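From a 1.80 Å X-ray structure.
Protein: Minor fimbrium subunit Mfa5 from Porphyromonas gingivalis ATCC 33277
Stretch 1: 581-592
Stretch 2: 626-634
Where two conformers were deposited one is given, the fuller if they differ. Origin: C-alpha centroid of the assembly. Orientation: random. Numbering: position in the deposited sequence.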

ATOM      1  N   TRP A 581      10.386 -28.916  37.229  1.00 28.97           N
ATOM      2  CA  TRP A 581      11.125 -28.048  36.308  1.00 25.71           C
ATOM      3  C   TRP A 581      12.352 -27.432  36.973  1.00 25.54           C
ATOM      4  O   TRP A 581      12.248 -26.550  37.831  1.00 29.78           O
ATOM      5  CB  TRP A 581      10.194 -26.974  35.737  1.00 26.82           C
ATOM      6  CG  TRP A 581       8.976 -27.512  35.105  1.00 22.33           C
ATOM      7  CD1 TRP A 581       7.718 -27.518  35.622  1.00 24.38           C
ATOM      8  CD2 TRP A 581       8.874 -28.109  33.809  1.00 23.68           C
ATOM      9  NE1 TRP A 581       6.847 -28.105  34.743  1.00 29.41           N
ATOM     10  CE2 TRP A 581       7.538 -28.480  33.623  1.00 23.08           C
ATOM     11  CE3 TRP A 581       9.798 -28.391  32.799  1.00 27.35           C
ATOM     12  CZ2 TRP A 581       7.088 -29.096  32.455  1.00 23.59           C
ATOM     13  CZ3 TRP A 581       9.347 -29.017  31.643  1.00 24.12           C
ATOM     14  CH2 TRP A 581       8.018 -29.356  31.479  1.00 28.24           C
ATOM     15  N   ILE A 582      13.526 -27.884  36.549  1.00 23.38           N
ATOM     16  CA  ILE A 582      14.800 -27.445  37.109  1.00 27.07           C
ATOM     17  C   ILE A 582      15.313 -26.282  36.276  1.00 34.14           C
ATOM     18  O   ILE A 582      15.583 -26.438  35.079  1.00 27.88           O
ATOM     19  CB  ILE A 582      15.819 -28.598  37.136  1.00 25.73           C
ATOM     20  CG1 ILE A 582      15.222 -29.773  37.915  1.00 24.89           C
ATOM     21  CG2 ILE A 582      17.133 -28.123  37.648  1.00 26.16           C
ATOM     22  CD1 ILE A 582      16.001 -31.070  37.774  1.00 23.93           C
ATOM     23  N   LYS A 583      15.466 -25.127  36.915  1.00 28.80           N
ATOM     24  CA  LYS A 583      15.941 -23.938  36.226  1.00 37.44           C
ATOM     25  C   LYS A 583      17.343 -24.147  35.676  1.00 35.26           C
ATOM     26  O   LYS A 583      18.254 -24.581  36.390  1.00 34.12           O
ATOM     27  CB  LYS A 583      15.932 -22.752  37.184  1.00 38.06           C
ATOM     28  CG  LYS A 583      16.337 -21.419  36.542  1.00 41.96           C
ATOM     29  CD  LYS A 583      15.698 -20.255  37.298  1.00 45.86           C
ATOM     30  CE  LYS A 583      15.895 -18.922  36.565  1.00 57.18           C
ATOM     31  NZ  LYS A 583      14.965 -17.882  37.091  1.00 65.84           N
ATOM     32  N   LEU A 584      17.522 -23.790  34.405  1.00 28.17           N
ATOM     33  CA  LEU A 584      18.760 -24.018  33.686  1.00 24.47           C
ATOM     34  C   LEU A 584      19.577 -22.739  33.589  1.00 27.43           C
ATOM     35  O   LEU A 584      19.030 -21.632  33.608  1.00 33.94           O
ATOM     36  CB  LEU A 584      18.471 -24.536  32.278  1.00 25.78           C
ATOM     37  CG  LEU A 584      17.776 -25.880  32.179  1.00 29.28           C
ATOM     38  CD1 LEU A 584      17.449 -26.259  30.752  1.00 28.53           C
ATOM     39  CD2 LEU A 584      18.645 -26.973  32.862  1.00 33.37           C
ATOM     40  N   ASP A 585      20.903 -22.903  33.474  1.00 30.30           N
ATOM     41  CA  ASP A 585      21.798 -21.777  33.221  1.00 37.95           C
ATOM     42  C   ASP A 585      21.950 -21.639  31.710  1.00 28.48           C
ATOM     43  O   ASP A 585      22.652 -22.434  31.069  1.00 30.59           O
ATOM     44  CB  ASP A 585      23.154 -21.975  33.891  1.00 33.36           C
ATOM     45  CG  ASP A 585      24.134 -20.854  33.571  1.00 48.68           C
ATOM     46  OD1 ASP A 585      23.757 -19.889  32.863  1.00 36.47           O
ATOM     47  OD2 ASP A 585      25.293 -20.947  34.032  1.00 42.82           O
ATOM     48  N   LYS A 586      21.292 -20.633  31.137  1.00 37.35           N
ATOM     49  CA  LYS A 586      21.288 -20.476  29.694  1.00 33.70           C
ATOM     50  C   LYS A 586      22.609 -19.976  29.142  1.00 33.25           C
ATOM     51  O   LYS A 586      22.812 -20.034  27.918  1.00 34.42           O
ATOM     52  CB  LYS A 586      20.182 -19.497  29.274  1.00 33.20           C
ATOM     53  CG  LYS A 586      18.783 -19.963  29.585  1.00 27.85           C
ATOM     54  CD  LYS A 586      17.785 -18.973  28.979  1.00 38.96           C
ATOM     55  CE  LYS A 586      16.352 -19.409  29.153  1.00 37.27           C
ATOM     56  NZ  LYS A 586      15.450 -18.592  28.268  1.00 48.67           N
ATOM     57  N   THR A 587      23.491 -19.463  29.996  1.00 34.91           N
ATOM     58  CA  THR A 587      24.730 -18.870  29.517  1.00 34.78           C
ATOM     59  C   THR A 587      25.810 -19.901  29.281  1.00 35.92           C
ATOM     60  O   THR A 587      26.926 -19.527  28.902  1.00 37.14           O
ATOM     61  CB  THR A 587      25.229 -17.810  30.505  1.00 40.91           C
ATOM     62  OG1 THR A 587      25.695 -18.441  31.703  1.00 43.80           O
ATOM     63  CG2 THR A 587      24.104 -16.856  30.851  1.00 38.34           C
ATOM     64  N   THR A 588      25.514 -21.186  29.480  1.00 33.34           N
ATOM     65  CA  THR A 588      26.517 -22.208  29.254  1.00 26.61           C
ATOM     66  C   THR A 588      25.905 -23.449  28.620  1.00 29.45           C
ATOM     67  O   THR A 588      24.719 -23.749  28.784  1.00 32.27           O
ATOM     68  CB  THR A 588      27.236 -22.611  30.565  1.00 34.60           C
ATOM     69  OG1 THR A 588      28.249 -23.575  30.259  1.00 30.86           O
ATOM     70  CG2 THR A 588      26.241 -23.191  31.566  1.00 30.85           C
ATOM     71  N   GLU A 589      26.747 -24.162  27.890  1.00 29.14           N
ATOM     72  CA  GLU A 589      26.415 -25.466  27.348  1.00 34.71           C
ATOM     73  C   GLU A 589      26.965 -26.592  28.214  1.00 29.21           C
ATOM     74  O   GLU A 589      26.734 -27.763  27.909  1.00 33.69           O
ATOM     75  CB  GLU A 589      26.935 -25.558  25.913  1.00 33.89           C
ATOM     76  CG  GLU A 589      26.193 -24.584  24.921  1.00 35.24           C
ATOM     77  CD  GLU A 589      26.488 -23.077  25.123  1.00 49.90           C
ATOM     78  OE1 GLU A 589      25.577 -22.302  25.533  1.00 37.23           O
ATOM     79  OE2 GLU A 589      27.623 -22.644  24.831  1.00 53.54           O
ATOM     80  N   ALA A 590      27.681 -26.266  29.292  1.00 31.69           N
ATOM     81  CA  ALA A 590      28.203 -27.296  30.181  1.00 31.34           C
ATOM     82  C   ALA A 590      27.066 -27.828  31.042  1.00 28.64           C
ATOM     83  O   ALA A 590      26.233 -27.061  31.538  1.00 29.30           O
ATOM     84  CB  ALA A 590      29.321 -26.754  31.063  1.00 36.62           C
ATOM     85  N   LEU A 591      27.001 -29.149  31.180  1.00 33.47           N
ATOM     86  CA  LEU A 591      25.965 -29.734  32.016  1.00 25.68           C
ATOM     87  C   LEU A 591      26.089 -29.206  33.437  1.00 30.55           C
ATOM     88  O   LEU A 591      27.196 -29.033  33.964  1.00 34.42           O
ATOM     89  CB  LEU A 591      26.066 -31.252  32.000  1.00 26.93           C
ATOM     90  CG  LEU A 591      25.917 -31.975  30.676  1.00 33.67           C
ATOM     91  CD1 LEU A 591      26.215 -33.455  30.888  1.00 36.70           C
ATOM     92  CD2 LEU A 591      24.530 -31.765  30.115  1.00 30.48           C
ATOM     93  N   GLN A 592      24.946 -28.907  34.032  1.00 26.51           N
ATOM     94  CA  GLN A 592      24.832 -28.633  35.452  1.00 29.28           C
ATOM     95  C   GLN A 592      24.451 -29.948  36.137  1.00 36.15           C
ATOM     96  O   GLN A 592      23.414 -30.548  35.810  1.00 24.60           O
ATOM     97  CB  GLN A 592      23.786 -27.558  35.721  1.00 30.16           C
ATOM     98  CG  GLN A 592      24.102 -26.184  35.112  1.00 34.88           C
ATOM     99  CD  GLN A 592      23.262 -25.879  33.878  1.00 36.36           C
ATOM    100  OE1 GLN A 592      22.107 -25.467  33.991  1.00 31.00           O
ATOM    101  NE2 GLN A 592      23.837 -26.094  32.701  1.00 29.42           N
ATOM    102  N   ILE A 626      23.718 -36.433  38.027  1.00 26.78           N
ATOM    103  CA  ILE A 626      22.938 -36.366  36.795  1.00 25.62           C
ATOM    104  C   ILE A 626      23.007 -34.921  36.299  1.00 23.88           C
ATOM    105  O   ILE A 626      22.738 -33.986  37.066  1.00 26.85           O
ATOM    106  CB  ILE A 626      21.472 -36.789  36.999  1.00 26.51           C
ATOM    107  CG1 ILE A 626      21.384 -38.184  37.623  1.00 24.33           C
ATOM    108  CG2 ILE A 626      20.698 -36.744  35.666  1.00 26.20           C
ATOM    109  CD1 ILE A 626      21.772 -39.315  36.726  1.00 22.07           C
ATOM    110  N   GLY A 627      23.341 -34.747  35.026  1.00 26.40           N
ATOM    111  CA  GLY A 627      23.599 -33.422  34.464  1.00 29.60           C
ATOM    112  C   GLY A 627      22.628 -33.063  33.350  1.00 22.45           C
ATOM    113  O   GLY A 627      22.223 -33.929  32.570  1.00 21.07           O
ATOM    114  N   ILE A 628      22.244 -31.785  33.317  1.00 26.11           N
ATOM    115  CA  ILE A 628      21.324 -31.251  32.316  1.00 20.68           C
ATOM    116  C   ILE A 628      21.812 -29.883  31.853  1.00 24.90           C
ATOM    117  O   ILE A 628      22.596 -29.205  32.526  1.00 26.52           O
ATOM    118  CB  ILE A 628      19.877 -31.134  32.850  1.00 24.78           C
ATOM    119  CG1 ILE A 628      19.840 -30.318  34.149  1.00 26.10           C
ATOM    120  CG2 ILE A 628      19.276 -32.511  33.053  1.00 28.19           C
ATOM    121  CD1 ILE A 628      18.449 -30.160  34.729  1.00 25.99           C
ATOM    122  N   SER A 629      21.331 -29.481  30.672  1.00 25.18           N
ATOM    123  CA  SER A 629      21.646 -28.167  30.117  1.00 22.84           C
ATOM    124  C   SER A 629      20.501 -27.751  29.201  1.00 19.36           C
ATOM    125  O   SER A 629      19.596 -28.536  28.918  1.00 22.59           O
ATOM    126  CB  SER A 629      22.939 -28.176  29.311  1.00 23.76           C
ATOM    127  OG  SER A 629      22.737 -28.901  28.087  1.00 24.56           O
ATOM    128  N   TRP A 630      20.583 -26.530  28.670  1.00 26.79           N
ATOM    129  CA  TRP A 630      19.570 -26.094  27.712  1.00 25.28           C
ATOM    130  C   TRP A 630      19.603 -26.896  26.421  1.00 21.19           C
ATOM    131  O   TRP A 630      18.569 -27.001  25.750  1.00 22.46           O
ATOM    132  CB  TRP A 630      19.716 -24.603  27.428  1.00 26.82           C
ATOM    133  CG  TRP A 630      20.877 -24.161  26.635  1.00 24.76           C
ATOM    134  CD1 TRP A 630      22.048 -23.655  27.108  1.00 32.24           C
ATOM    135  CD2 TRP A 630      20.952 -24.087  25.210  1.00 24.77           C
ATOM    136  NE1 TRP A 630      22.866 -23.292  26.066  1.00 26.12           N
ATOM    137  CE2 TRP A 630      22.217 -23.559  24.888  1.00 28.97           C
ATOM    138  CE3 TRP A 630      20.076 -24.443  24.171  1.00 23.01           C
ATOM    139  CZ2 TRP A 630      22.632 -23.362  23.572  1.00 30.05           C
ATOM    140  CZ3 TRP A 630      20.491 -24.245  22.855  1.00 22.68           C
ATOM    141  CH2 TRP A 630      21.760 -23.709  22.572  1.00 26.36           C
ATOM    142  N   LYS A 631      20.737 -27.500  26.078  0.52 22.22           N
ATOM    143  CA  LYS A 631      20.798 -28.354  24.900  0.52 24.69           C
ATOM    144  C   LYS A 631      20.461 -29.809  25.194  0.52 22.59           C
ATOM    145  O   LYS A 631      20.075 -30.544  24.281  0.52 21.52           O
ATOM    146  CB  LYS A 631      22.190 -28.288  24.266  0.52 24.78           C
ATOM    147  CG  LYS A 631      22.628 -26.887  23.872  0.52 27.10           C
ATOM    148  CD  LYS A 631      24.026 -26.899  23.252  0.52 20.24           C
ATOM    149  CE  LYS A 631      23.975 -26.977  21.730  0.52 24.08           C
ATOM    150  NZ  LYS A 631      23.290 -28.193  21.242  0.52 31.20           N
ATOM    151  N   LYS A 632      20.613 -30.251  26.437  1.00 21.87           N
ATOM    152  CA  LYS A 632      20.337 -31.636  26.818  1.00 23.26           C
ATOM    153  C   LYS A 632      19.561 -31.561  28.126  1.00 25.93           C
ATOM    154  O   LYS A 632      20.126 -31.700  29.215  1.00 26.97           O
ATOM    155  CB  LYS A 632      21.639 -32.431  26.959  1.00 26.60           C
ATOM    156  CG  LYS A 632      22.373 -32.629  25.633  1.00 26.06           C
ATOM    157  CD  LYS A 632      21.532 -33.417  24.625  1.00 26.90           C
ATOM    158  CE  LYS A 632      22.270 -33.560  23.272  1.00 25.01           C
ATOM    159  NZ  LYS A 632      21.356 -34.172  22.259  1.00 34.87           N
ATOM    160  N   PRO A 633      18.254 -31.311  28.052  1.00 22.29           N
ATOM    161  CA  PRO A 633      17.513 -30.855  29.236  1.00 22.15           C
ATOM    162  C   PRO A 633      16.769 -31.933  29.999  1.00 20.34           C
ATOM    163  O   PRO A 633      16.036 -31.579  30.925  1.00 26.60           O
ATOM    164  CB  PRO A 633      16.512 -29.879  28.607  1.00 21.60           C
ATOM    165  CG  PRO A 633      16.116 -30.616  27.343  1.00 22.36           C
ATOM    166  CD  PRO A 633      17.464 -31.126  26.811  1.00 22.30           C
ATOM    167  N   ALA A 634      16.908 -33.204  29.618  1.00 24.34           N
ATOM    168  CA  ALA A 634      16.148 -34.302  30.221  1.00 21.50           C
ATOM    169  C   ALA A 634      17.127 -35.378  30.687  1.00 22.03           C
ATOM    170  O   ALA A 634      17.531 -36.256  29.917  1.00 22.46           O
ATOM    171  CB  ALA A 634      15.126 -34.874  29.230  1.00 22.23           C
TER
HETATM  172  O   HOH W   1      22.667 -24.891  30.182  1.00 28.61           O
HETATM  173  O   HOH W   2      24.997 -29.308  26.681  1.00 35.75           O

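Backbone pairing anchors the contact at one end. Gln592 and Ile628 form an antiparallel hydrogen-bonded pair, with Gln592 N donating to Ile628 O (2.8 Å) and Ile628 N to Gln592 O (3.0 Å). Gln592 O also receives a CA-H...O contact from Gly627 CA (3.2 Å); an ideal CB on this glycine would lie only 3.0 Å from Leu591 CB, so the bare backbone suits the close approach.

The direct side-chain hydrogen bond runs from Trp630 NE1 to Glu589 OE1 (2.9 Å). Glu589 CB points sideways, but its carboxylate bends back to meet the indole edge, where Thr588 O also lies, 3.2 Å from Trp630 CD1.

Water extends the polar network. Water 1 donates to Asp585 O (2.6 Å) and Thr588 O (2.7 Å) and accepts from Gln592 NE2 (3.0 Å) and Trp630 N (3.1 Å), tying the turn to the second stretch. Water 2 links Glu589 O (2.6 Å) to Ser629 OG (2.7 Å). Within stretch 1, Gln592 OE1 accepts from Asp585 N (2.9 Å), so one amide side chain braces the loop from within.

Apolar packing fills the buried side. Ile628 CD1 meets Ile582 CG2 (3.8 Å) and Leu584 CD2 (3.7 Å), while Leu584 CD1 reaches Pro633 CB (4.3 Å). The branched aliphatic side chains of Ile582, Leu584 and Ile628 suit this buried place, having no polar group of their own to satisfy. Altogether 670 Å² is buried.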